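Local coordinates for G-protein alpha subunit Galpha7 (Naegleria fowleri, PDB 6NE6) that probably binds and hydrolyses GTP as the alpha subunit of a heterotrimeric G protein, working as a molecular switch in signal transduction, at residues K27-R30 / L31-N35; R77-A80 / E81-G85; S227-G230 / D231-S235; A280-F283 / I284-M287. All coordinates share one frame; numbering follows the deposited sequence.

Contact 1: residues K27-R30 / L31-N35; sequences KQMR and LIYNN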
loop_
_atom_site.group_PDB
_atom_site.type_symbol
_atom_site.label_atom_id
_atom_site.label_comp_id
_atom_site.label_asym_id
_atom_site.label_seq_id
_atom_site.Cartn_x
_atom_site.Cartn_y
_atom_site.Cartn_z
ATOM N N LYS A 27 6.318 1.069 7.682
ATOM C CA LYS A 27 7.228 -0.054 7.878
ATOM C C LYS A 27 8.634 0.282 7.402
ATOM O O LYS A 27 9.623 -0.143 8.019
ATOM C CB LYS A 27 6.681 -1.299 7.178
ATOM C CG LYS A 27 5.496 -1.912 7.908
ATOM C CD LYS A 27 4.967 -3.155 7.178
ATOM C CE LYS A 27 4.332 -2.797 5.828
ATOM N NZ LYS A 27 3.477 -3.919 5.321
ATOM N N GLN A 28 8.752 1.050 6.318
ATOM C CA GLN A 28 10.075 1.482 5.882
ATOM C C GLN A 28 10.711 2.408 6.906
ATOM O O GLN A 28 11.925 2.337 7.146
ATOM C CB GLN A 28 9.993 2.175 4.525
ATOM C CG GLN A 28 9.614 1.249 3.395
ATOM C CD GLN A 28 10.767 0.380 2.899
ATOM O OE1 GLN A 28 11.515 -0.217 3.688
ATOM N NE2 GLN A 28 10.912 0.301 1.582
ATOM N N MET A 29 9.906 3.281 7.524
ATOM C CA MET A 29 10.436 4.162 8.562
ATOM C C MET A 29 10.957 3.355 9.744
ATOM O O MET A 29 12.004 3.687 10.317
ATOM C CB MET A 29 9.363 5.155 9.020
ATOM C CG MET A 29 9.225 6.387 8.118
ATOM S SD MET A 29 10.626 7.513 8.249
ATOM C CE MET A 29 10.212 8.386 9.760
ATOM N N ARG A 30 10.244 2.289 10.122
ATOM C CA ARG A 30 10.761 1.387 11.152
ATOM C C ARG A 30 12.150 0.882 10.782
ATOM O O ARG A 30 13.055 0.838 11.630
ATOM C CB ARG A 30 9.809 0.202 11.363
ATOM C CG ARG A 30 8.532 0.549 12.121
ATOM C CD ARG A 30 7.762 -0.719 12.537
ATOM N NE ARG A 30 8.619 -1.663 13.262
ATOM C CZ ARG A 30 8.223 -2.862 13.692
ATOM N NH1 ARG A 30 6.973 -3.275 13.499
ATOM N NH2 ARG A 30 9.078 -3.652 14.319
ATOM N N LEU A 31 12.336 0.479 9.518
ATOM C CA LEU A 31 13.625 -0.062 9.106
ATOM C C LEU A 31 14.687 1.027 9.075
ATOM O O LEU A 31 15.822 0.802 9.516
ATOM C CB LEU A 31 13.501 -0.746 7.739
ATOM C CG LEU A 31 12.531 -1.935 7.725
ATOM C CD1 LEU A 31 12.434 -2.574 6.338
ATOM C CD2 LEU A 31 12.956 -2.978 8.760
ATOM N N ILE A 32 14.324 2.225 8.608
ATOM C CA ILE A 32 15.292 3.314 8.520
ATOM C C ILE A 32 15.844 3.659 9.893
ATOM O O ILE A 32 17.029 4.006 10.030
ATOM C CB ILE A 32 14.640 4.529 7.833
ATOM C CG1 ILE A 32 14.416 4.233 6.344
ATOM C CG2 ILE A 32 15.511 5.773 7.976
ATOM C CD1 ILE A 32 13.449 5.212 5.690
ATOM N N TYR A 33 15.023 3.529 10.935
ATOM C CA TYR A 33 15.403 3.921 12.286
ATOM C C TYR A 33 15.644 2.716 13.192
ATOM O O TYR A 33 15.439 2.789 14.404
ATOM C CB TYR A 33 14.352 4.875 12.857
ATOM C CG TYR A 33 14.470 6.213 12.164
ATOM C CD1 TYR A 33 13.562 6.604 11.191
ATOM C CD2 TYR A 33 15.549 7.050 12.432
ATOM C CE1 TYR A 33 13.702 7.815 10.533
ATOM C CE2 TYR A 33 15.694 8.257 11.782
ATOM C CZ TYR A 33 14.766 8.635 10.837
ATOM O OH TYR A 33 14.910 9.837 10.193
ATOM N N ASN A 34 16.112 1.606 12.615
ATOM C CA ASN A 34 16.660 0.495 13.399
ATOM C C ASN A 34 15.621 -0.095 14.337
ATOM O O ASN A 34 15.932 -0.516 15.458
ATOM C CB ASN A 34 17.894 0.931 14.184
ATOM C CG ASN A 34 18.986 1.443 13.288
ATOM O OD1 ASN A 34 19.245 0.873 12.229
ATOM N ND2 ASN A 34 19.621 2.537 13.691
ATOM N N ASN A 35 14.379 -0.156 13.871
ATOM C CA ASN A 35 13.276 -0.688 14.653
ATOM C C ASN A 35 12.588 -1.797 13.871
ATOM O O ASN A 35 11.368 -1.807 13.686
ATOM C CB ASN A 35 12.321 0.453 15.009
ATOM C CG ASN A 35 11.232 0.042 15.984
ATOM O OD1 ASN A 35 11.392 -0.903 16.770
ATOM N ND2 ASN A 35 10.118 0.766 15.951
#
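The Arg30 side chain meets the backbone carbonyl of Asn35, just past the end of a helix. NE of Arg30 gives a hydrogen bond to Asn35 O (2.8 Å), approaching almost in line with the carbonyl bond. NH2 of Arg30 donates to the same Asn35 O at 3.0 Å, but from above the carbonyl plane, so one oxygen takes two N-H groups from one side of the guanidinium. A bend at chi3 (53°) turns the arginine tip back to this oxygen; its NH1 pairs with Glu41, while Asn35 ND2 bonds to Gln166.

The backbone bonds belong to a Schellman motif, the classic way of ending an alpha-helix. Asn35 N reaches back to Arg30 O (2.8 Å), and Asn34 N bonds to Leu31 O at 3.2 Å. Asn34 is the C-prime residue, its positive phi (61°) turning the chain out of helix 22-32. Before it, Ile32 N keeps the regular bond to Gln28 O at 2.8 Å.

Apolar contact lies on another side of the helix. Met29 runs alongside Tyr33 as a Met-aromatic pair, with SD at the ring edge, 5.2 Å from the Tyr33 ring centroid, and Met29 CE 3.6 Å from Tyr33 CE1. The tyrosine ring also stacks with Phe168 of strand 163-170, and Met29 reaches Leu315 of helix 308-326.

Contact 2: residues R77-A80 / E81-G85; sequences RQRA and EKIEG. With EDO (1,2-ethanediol), chain J.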
loop_
_atom_site.group_PDB
_atom_site.type_symbol
_atom_site.label_atom_id
_atom_site.label_comp_id
_atom_site.label_asym_id
_atom_site.label_seq_id
_atom_site.Cartn_x
_atom_site.Cartn_y
_atom_site.Cartn_z
ATOM N N ARG A 77 -6.544 -28.002 -13.624
ATOM C CA ARG A 77 -7.919 -27.667 -13.283
ATOM C C ARG A 77 -8.275 -28.197 -11.899
ATOM O O ARG A 77 -8.918 -27.503 -11.106
ATOM C CB ARG A 77 -8.887 -28.224 -14.324
ATOM C CG ARG A 77 -10.257 -27.544 -14.266
ATOM C CD ARG A 77 -11.323 -28.316 -15.024
ATOM N NE ARG A 77 -11.452 -29.677 -14.514
ATOM C CZ ARG A 77 -12.111 -30.001 -13.406
ATOM N NH1 ARG A 77 -12.706 -29.060 -12.686
ATOM N NH2 ARG A 77 -12.174 -31.269 -13.017
ATOM N N GLN A 78 -7.858 -29.424 -11.595
ATOM C CA GLN A 78 -8.160 -29.993 -10.286
ATOM C C GLN A 78 -7.364 -29.289 -9.202
ATOM O O GLN A 78 -7.855 -29.084 -8.087
ATOM C CB GLN A 78 -7.873 -31.494 -10.296
ATOM C CG GLN A 78 -8.844 -32.278 -11.168
ATOM C CD GLN A 78 -8.402 -33.710 -11.418
ATOM O OE1 GLN A 78 -7.247 -34.071 -11.183
ATOM N NE2 GLN A 78 -9.323 -34.532 -11.906
ATOM N N ARG A 79 -6.139 -28.891 -9.531
ATOM C CA ARG A 79 -5.321 -28.106 -8.619
ATOM C C ARG A 79 -5.982 -26.765 -8.315
ATOM O O ARG A 79 -6.029 -26.325 -7.158
ATOM C CB ARG A 79 -3.941 -27.941 -9.261
ATOM C CG ARG A 79 -2.868 -27.306 -8.441
ATOM C CD ARG A 79 -1.528 -27.471 -9.171
ATOM N NE ARG A 79 -0.923 -28.777 -8.905
ATOM C CZ ARG A 79 -0.477 -29.620 -9.832
ATOM N NH1 ARG A 79 -0.532 -29.313 -11.129
ATOM N NH2 ARG A 79 0.044 -30.790 -9.453
ATOM N N ALA A 80 -6.543 -26.125 -9.336
ATOM C CA ALA A 80 -7.248 -24.869 -9.125
ATOM C C ALA A 80 -8.478 -25.070 -8.250
ATOM O O ALA A 80 -8.763 -24.242 -7.373
ATOM C CB ALA A 80 -7.633 -24.256 -10.473
ATOM N N GLU A 81 -9.223 -26.159 -8.474
ATOM C CA GLU A 81 -10.379 -26.450 -7.627
ATOM C C GLU A 81 -9.959 -26.667 -6.176
ATOM O O GLU A 81 -10.644 -26.217 -5.250
ATOM C CB GLU A 81 -11.135 -27.669 -8.157
ATOM C CG GLU A 81 -11.871 -27.426 -9.455
ATOM C CD GLU A 81 -12.992 -28.425 -9.677
ATOM O OE1 GLU A 81 -14.144 -28.122 -9.299
ATOM O OE2 GLU A 81 -12.716 -29.518 -10.214
ATOM N N LYS A 82 -8.836 -27.356 -5.955
ATOM C CA LYS A 82 -8.342 -27.546 -4.592
ATOM C C LYS A 82 -8.049 -26.205 -3.924
ATOM O O LYS A 82 -8.439 -25.974 -2.773
ATOM C CB LYS A 82 -7.089 -28.427 -4.595
ATOM C CG LYS A 82 -6.293 -28.349 -3.288
ATOM C CD LYS A 82 -4.919 -29.019 -3.381
ATOM C CE LYS A 82 -4.126 -28.824 -2.082
ATOM N NZ LYS A 82 -2.828 -29.561 -2.044
ATOM N N ILE A 83 -7.369 -25.305 -4.645
ATOM C CA ILE A 83 -7.013 -24.020 -4.058
ATOM C C ILE A 83 -8.262 -23.197 -3.770
ATOM O O ILE A 83 -8.360 -22.558 -2.711
ATOM C CB ILE A 83 -6.017 -23.281 -4.974
ATOM C CG1 ILE A 83 -4.621 -23.907 -4.811
ATOM C CG2 ILE A 83 -6.022 -21.787 -4.675
ATOM C CD1 ILE A 83 -3.712 -23.830 -6.043
ATOM N N GLU A 84 -9.233 -23.202 -4.689
ATOM C CA GLU A 84 -10.511 -22.535 -4.452
ATOM C C GLU A 84 -11.147 -22.997 -3.150
ATOM O O GLU A 84 -11.611 -22.180 -2.343
ATOM C CB GLU A 84 -11.473 -22.812 -5.604
ATOM C CG GLU A 84 -11.197 -22.068 -6.880
ATOM C CD GLU A 84 -12.361 -22.182 -7.841
ATOM O OE1 GLU A 84 -12.756 -23.322 -8.157
ATOM O OE2 GLU A 84 -12.905 -21.138 -8.247
ATOM N N GLY A 85 -11.215 -24.315 -2.951
ATOM C CA GLY A 85 -11.810 -24.844 -1.735
ATOM C C GLY A 85 -11.068 -24.407 -0.487
ATOM O O GLY A 85 -11.682 -24.079 0.532
HETATM C C1 EDO J . -11.286 -24.101 -10.900
HETATM O O1 EDO J . -12.564 -24.493 -10.380
HETATM C C2 EDO J . -11.081 -24.735 -12.269
HETATM O O2 EDO J . -12.304 -24.690 -13.013
#
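Arg77 and Glu81 are brought together by different first torsions. In Arg77, CG stands anti to the backbone N (chi1 -162°), and a turn at chi3 swings the guanidinium along the helix; in Glu81, CG lies beside the backbone N (chi1 -70°) and the chain then extends. The two side chains run alongside each other, one helical turn apart. NH1 of Arg77 forms a salt bridge with Glu81 OE2 at 2.5 Å, a length short enough to be treated with caution. The approach is from above the carboxylate plane, and the two flat groups are turned 54° against each other. Glu81 N bonds to Arg77 O at 3.0 Å.

A 1,2-ethanediol, probably from the crystallisation liquor, lies beside this pair. Its O1 donates to Glu84 OE1, also at a doubtfully short 2.5 Å, and it is hydrogen-bonded to Lys65 NZ; its C2 is 3.5 Å from Arg77 CG. Ile83 packs against helices 39-66 and 100-109 of the all-helical domain characteristic of G-protein alpha subunits. Glu84 OE2 pairs with Lys65, tying helix 74-89 to helix 39-66. Arg77 is shared between Glu81 and, through NH2, Glu74 on its own helix, and two carboxylates so close would probably favour its charged form.

Contact 3: residues S227-G230 / D231-S235; sequences SLFG and DYINS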
loop_
_atom_site.group_PDB
_atom_site.type_symbol
_atom_site.label_atom_id
_atom_site.label_comp_id
_atom_site.label_asym_id
_atom_site.label_seq_id
_atom_site.Cartn_x
_atom_site.Cartn_y
_atom_site.Cartn_z
ATOM N N SER A 227 -12.237 12.277 -5.267
ATOM C CA SER A 227 -13.448 12.763 -4.605
ATOM C C SER A 227 -13.272 12.821 -3.087
ATOM O O SER A 227 -13.630 13.819 -2.445
ATOM C CB SER A 227 -14.633 11.877 -4.990
ATOM O OG SER A 227 -15.840 12.408 -4.476
ATOM N N LEU A 228 -12.706 11.764 -2.498
ATOM C CA LEU A 228 -12.484 11.737 -1.056
ATOM C C LEU A 228 -11.471 12.793 -0.630
ATOM O O LEU A 228 -11.650 13.448 0.407
ATOM C CB LEU A 228 -12.007 10.353 -0.615
ATOM C CG LEU A 228 -12.964 9.165 -0.676
ATOM C CD1 LEU A 228 -12.176 7.884 -0.450
ATOM C CD2 LEU A 228 -14.059 9.324 0.370
ATOM N N PHE A 229 -10.389 12.954 -1.401
ATOM C CA PHE A 229 -9.405 13.978 -1.073
ATOM C C PHE A 229 -10.034 15.363 -1.120
ATOM O O PHE A 229 -9.776 16.201 -0.247
ATOM C CB PHE A 229 -8.194 13.923 -2.016
ATOM C CG PHE A 229 -7.240 15.078 -1.824
ATOM C CD1 PHE A 229 -6.390 15.124 -0.728
ATOM C CD2 PHE A 229 -7.230 16.146 -2.718
ATOM C CE1 PHE A 229 -5.527 16.214 -0.533
ATOM C CE2 PHE A 229 -6.373 17.240 -2.529
ATOM C CZ PHE A 229 -5.516 17.271 -1.441
ATOM N N GLY A 230 -10.852 15.622 -2.139
ATOM C CA GLY A 230 -11.546 16.897 -2.213
ATOM C C GLY A 230 -12.396 17.163 -0.987
ATOM O O GLY A 230 -12.381 18.268 -0.436
ATOM N N ASP A 231 -13.132 16.147 -0.530
ATOM C CA ASP A 231 -13.966 16.301 0.656
ATOM C C ASP A 231 -13.117 16.600 1.880
ATOM O O ASP A 231 -13.449 17.480 2.683
ATOM C CB ASP A 231 -14.786 15.030 0.884
ATOM C CG ASP A 231 -15.895 14.866 -0.124
ATOM O OD1 ASP A 231 -16.250 15.868 -0.779
ATOM O OD2 ASP A 231 -16.412 13.741 -0.257
ATOM N N TYR A 232 -12.012 15.874 2.026
ATOM C CA TYR A 232 -11.150 16.018 3.195
ATOM C C TYR A 232 -10.475 17.384 3.232
ATOM O O TYR A 232 -10.534 18.087 4.239
ATOM C CB TYR A 232 -10.095 14.916 3.160
ATOM C CG TYR A 232 -9.195 14.808 4.360
ATOM C CD1 TYR A 232 -9.565 14.032 5.451
ATOM C CD2 TYR A 232 -7.950 15.444 4.391
ATOM C CE1 TYR A 232 -8.735 13.888 6.534
ATOM C CE2 TYR A 232 -7.111 15.307 5.479
ATOM C CZ TYR A 232 -7.506 14.527 6.540
ATOM O OH TYR A 232 -6.692 14.368 7.629
ATOM N N ILE A 233 -9.799 17.760 2.145
ATOM C CA ILE A 233 -8.954 18.955 2.182
ATOM C C ILE A 233 -9.777 20.231 2.309
ATOM O O ILE A 233 -9.281 21.245 2.814
ATOM C CB ILE A 233 -8.051 18.995 0.934
ATOM C CG1 ILE A 233 -6.877 19.952 1.142
ATOM C CG2 ILE A 233 -8.857 19.389 -0.321
ATOM C CD1 ILE A 233 -5.858 19.454 2.173
ATOM N N ASN A 234 -11.040 20.204 1.887
ATOM C CA ASN A 234 -11.892 21.379 1.948
ATOM C C ASN A 234 -12.767 21.431 3.190
ATOM O O ASN A 234 -13.397 22.465 3.431
ATOM C CB ASN A 234 -12.765 21.442 0.692
ATOM C CG ASN A 234 -11.953 21.738 -0.550
ATOM O OD1 ASN A 234 -11.223 22.729 -0.597
ATOM N ND2 ASN A 234 -12.053 20.880 -1.543
ATOM N N SER A 235 -12.823 20.368 3.994
ATOM C CA SER A 235 -13.729 20.377 5.142
ATOM C C SER A 235 -13.039 20.361 6.497
ATOM O O SER A 235 -13.641 20.822 7.478
ATOM C CB SER A 235 -14.694 19.184 5.075
ATOM O OG SER A 235 -13.984 17.963 5.200
HETATM O O HOH W 1 -16.332 10.682 -1.680
#
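Ile233 packs over Phe229 one turn earlier in helix 221-235, and its side chain can be followed outward atom by atom. CB sits over one face of the Phe229 ring, 4.2 Å from the centroid and offset toward the rim, a CH-pi contact. From CB the chain forks. CG2, set between the backbone N and the carbonyl carbon, lies 3.3 Å from Phe229 O and also reaches the ring atom CE2 of Phe229 at 4.0 Å. CG1, anti to the backbone N (chi1 -162°), meets Phe229 CZ at 4.0 Å. CD1, the tip, is slightly farther from that CZ. Ile233 N gives Phe229 O a hydrogen bond of 2.9 Å.

The helix is the crossover of a beta-alpha-beta unit between strands 199-205 and 242-248. The Phe229 ring also meets Phe202 edge-to-face, and both Phe229 and Ile233 touch Leu297 of strand 297-302.

Polar groups gather around residues 230-235. Ser235 OG donates to Asp231 O at 2.6 Å. Gly230 O receives weak bonds from both Asn234 N and Asn234 ND2; the amide's other partners are Lys291 O for ND2 and Thr293 for OD1. The chemistry thus has two parts: an apolar pair packed toward Phe202 and Leu297, and an Asn234 amide and Ser235 hydroxyl that bond to main-chain carbonyls, weakly at Gly230 O and at closer range at Asp231 O.

Contact 4: residues A280-F283 / I284-M287; sequences AKEF and IKDM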
loop_
_atom_site.group_PDB
_atom_site.type_symbol
_atom_site.label_atom_id
_atom_site.label_comp_id
_atom_site.label_asym_id
_atom_site.label_seq_id
_atom_site.Cartn_x
_atom_site.Cartn_y
_atom_site.Cartn_z
ATOM N N ALA A 280 1.768 12.070 -17.815
ATOM C CA ALA A 280 0.601 11.502 -17.156
ATOM C C ALA A 280 0.604 11.809 -15.662
ATOM O O ALA A 280 -0.441 12.145 -15.094
ATOM C CB ALA A 280 0.545 9.996 -17.406
ATOM N N LYS A 281 1.765 11.732 -15.004
ATOM C CA LYS A 281 1.748 11.992 -13.569
ATOM C C LYS A 281 1.535 13.470 -13.281
ATOM O O LYS A 281 0.932 13.817 -12.256
ATOM C CB LYS A 281 3.027 11.477 -12.892
ATOM C CG LYS A 281 4.267 12.336 -13.110
ATOM C CD LYS A 281 5.509 11.598 -12.609
ATOM C CE LYS A 281 6.752 12.460 -12.716
ATOM N NZ LYS A 281 7.999 11.641 -12.516
ATOM N N GLU A 282 1.991 14.354 -14.175
ATOM C CA GLU A 282 1.733 15.775 -13.967
ATOM C C GLU A 282 0.246 16.075 -14.071
ATOM O O GLU A 282 -0.288 16.875 -13.291
ATOM C CB GLU A 282 2.537 16.604 -14.962
ATOM C CG GLU A 282 4.040 16.566 -14.692
ATOM C CD GLU A 282 4.416 17.148 -13.338
ATOM O OE1 GLU A 282 3.790 18.148 -12.924
ATOM O OE2 GLU A 282 5.339 16.604 -12.691
ATOM N N PHE A 283 -0.444 15.409 -15.006
ATOM C CA PHE A 283 -1.892 15.552 -15.121
ATOM C C PHE A 283 -2.594 15.097 -13.852
ATOM O O PHE A 283 -3.533 15.752 -13.384
ATOM C CB PHE A 283 -2.394 14.755 -16.326
ATOM C CG PHE A 283 -3.886 14.814 -16.537
ATOM C CD1 PHE A 283 -4.449 15.835 -17.286
ATOM C CD2 PHE A 283 -4.713 13.821 -16.034
ATOM C CE1 PHE A 283 -5.820 15.882 -17.509
ATOM C CE2 PHE A 283 -6.083 13.866 -16.247
ATOM C CZ PHE A 283 -6.630 14.898 -16.993
ATOM N N ILE A 284 -2.150 13.977 -13.278
ATOM C CA ILE A 284 -2.765 13.488 -12.047
ATOM C C ILE A 284 -2.499 14.449 -10.896
ATOM O O ILE A 284 -3.404 14.777 -10.119
ATOM C CB ILE A 284 -2.264 12.071 -11.724
ATOM C CG1 ILE A 284 -2.731 11.095 -12.801
ATOM C CG2 ILE A 284 -2.761 11.639 -10.342
ATOM C CD1 ILE A 284 -2.063 9.724 -12.710
ATOM N N LYS A 285 -1.259 14.914 -10.766
ATOM C CA LYS A 285 -0.959 15.907 -9.737
ATOM C C LYS A 285 -1.826 17.152 -9.906
ATOM O O LYS A 285 -2.327 17.702 -8.920
ATOM C CB LYS A 285 0.524 16.258 -9.779
ATOM C CG LYS A 285 0.957 17.414 -8.881
ATOM C CD LYS A 285 2.444 17.706 -9.059
ATOM C CE LYS A 285 2.873 18.930 -8.263
ATOM N NZ LYS A 285 4.325 19.230 -8.440
ATOM N N ASP A 286 -2.053 17.586 -11.154
ATOM C CA ASP A 286 -2.890 18.759 -11.378
ATOM C C ASP A 286 -4.336 18.492 -10.980
ATOM O O ASP A 286 -5.014 19.390 -10.468
ATOM C CB ASP A 286 -2.820 19.212 -12.839
ATOM C CG ASP A 286 -1.495 19.852 -13.187
ATOM O OD1 ASP A 286 -0.767 20.246 -12.251
ATOM O OD2 ASP A 286 -1.194 19.972 -14.396
ATOM N N MET A 287 -4.835 17.274 -11.218
ATOM C CA MET A 287 -6.197 16.967 -10.798
ATOM C C MET A 287 -6.329 17.049 -9.284
ATOM O O MET A 287 -7.324 17.571 -8.763
ATOM C CB MET A 287 -6.620 15.580 -11.293
ATOM C CG MET A 287 -6.899 15.488 -12.783
ATOM S SD MET A 287 -7.809 13.962 -13.156
ATOM C CE MET A 287 -6.533 12.722 -12.903
#
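A Met-aromatic contact between Phe283 and Met287 marks one face of helix 277-291, with the partners one turn apart. Met287 SD comes to 3.5 Å from Phe283 CE2, and it lies oblique to the ring, 4.5 Å from the centroid. Past the sulfur, a bend at chi3 (-71°) folds the methyl back, so that Met287 CE is 3.6 Å from Phe283 CE2 as well. With CG at 3.9 Å from that CE2, three successive atoms of Met287 come close to one corner of the ring, obliquely. Phe283 reaches them by placing CG anti to the backbone N (chi1 179°), and Met287 N bonds to Phe283 O at 3.0 Å.

The charged side chains make looser contacts. Glu282 and Lys285 lie alongside each other, but the meeting is between Glu282 OE1 and the aliphatic CD of Lys285 at 4.1 Å; OE1 and NZ remain 4.6 Å apart, so a weak attraction may act without a salt bridge. Asp286 N completes a regular helical bond to Glu282 O (2.9 Å).

Around the helix, the Phe283 ring is met edge-to-face by Tyr270, and Met287 touches Phe267 as well as Leu226 of helix 221-235. Ile284 packs against Met222 of that helix and Phe253 of helix 250-258. Lys281 NZ forms a salt bridge with Asp278, and Lys281 makes a cation-pi contact with Phe302 of strand 297-302, which Lys285 also touches.

Three helical stretches and one helix end here serve different regions of one G-protein alpha chain. Contacts 3 and 4 are neighbours, their centres about 17 Å apart and their nearest atoms about 6 Å; the helices that carry them touch, and both reach strand 297-302 of the mixed sheet. Contact 1 lies about 30 Å, centre to centre, from each of them, on the helix following the probable P-loop, whose residues Lys27 touches; it is thus the contact most directly tied to the expected nucleotide site. Contact 2 stands apart in the helical domain, about 39 Å from contact 1 and 44 Å from contact 3 between centres.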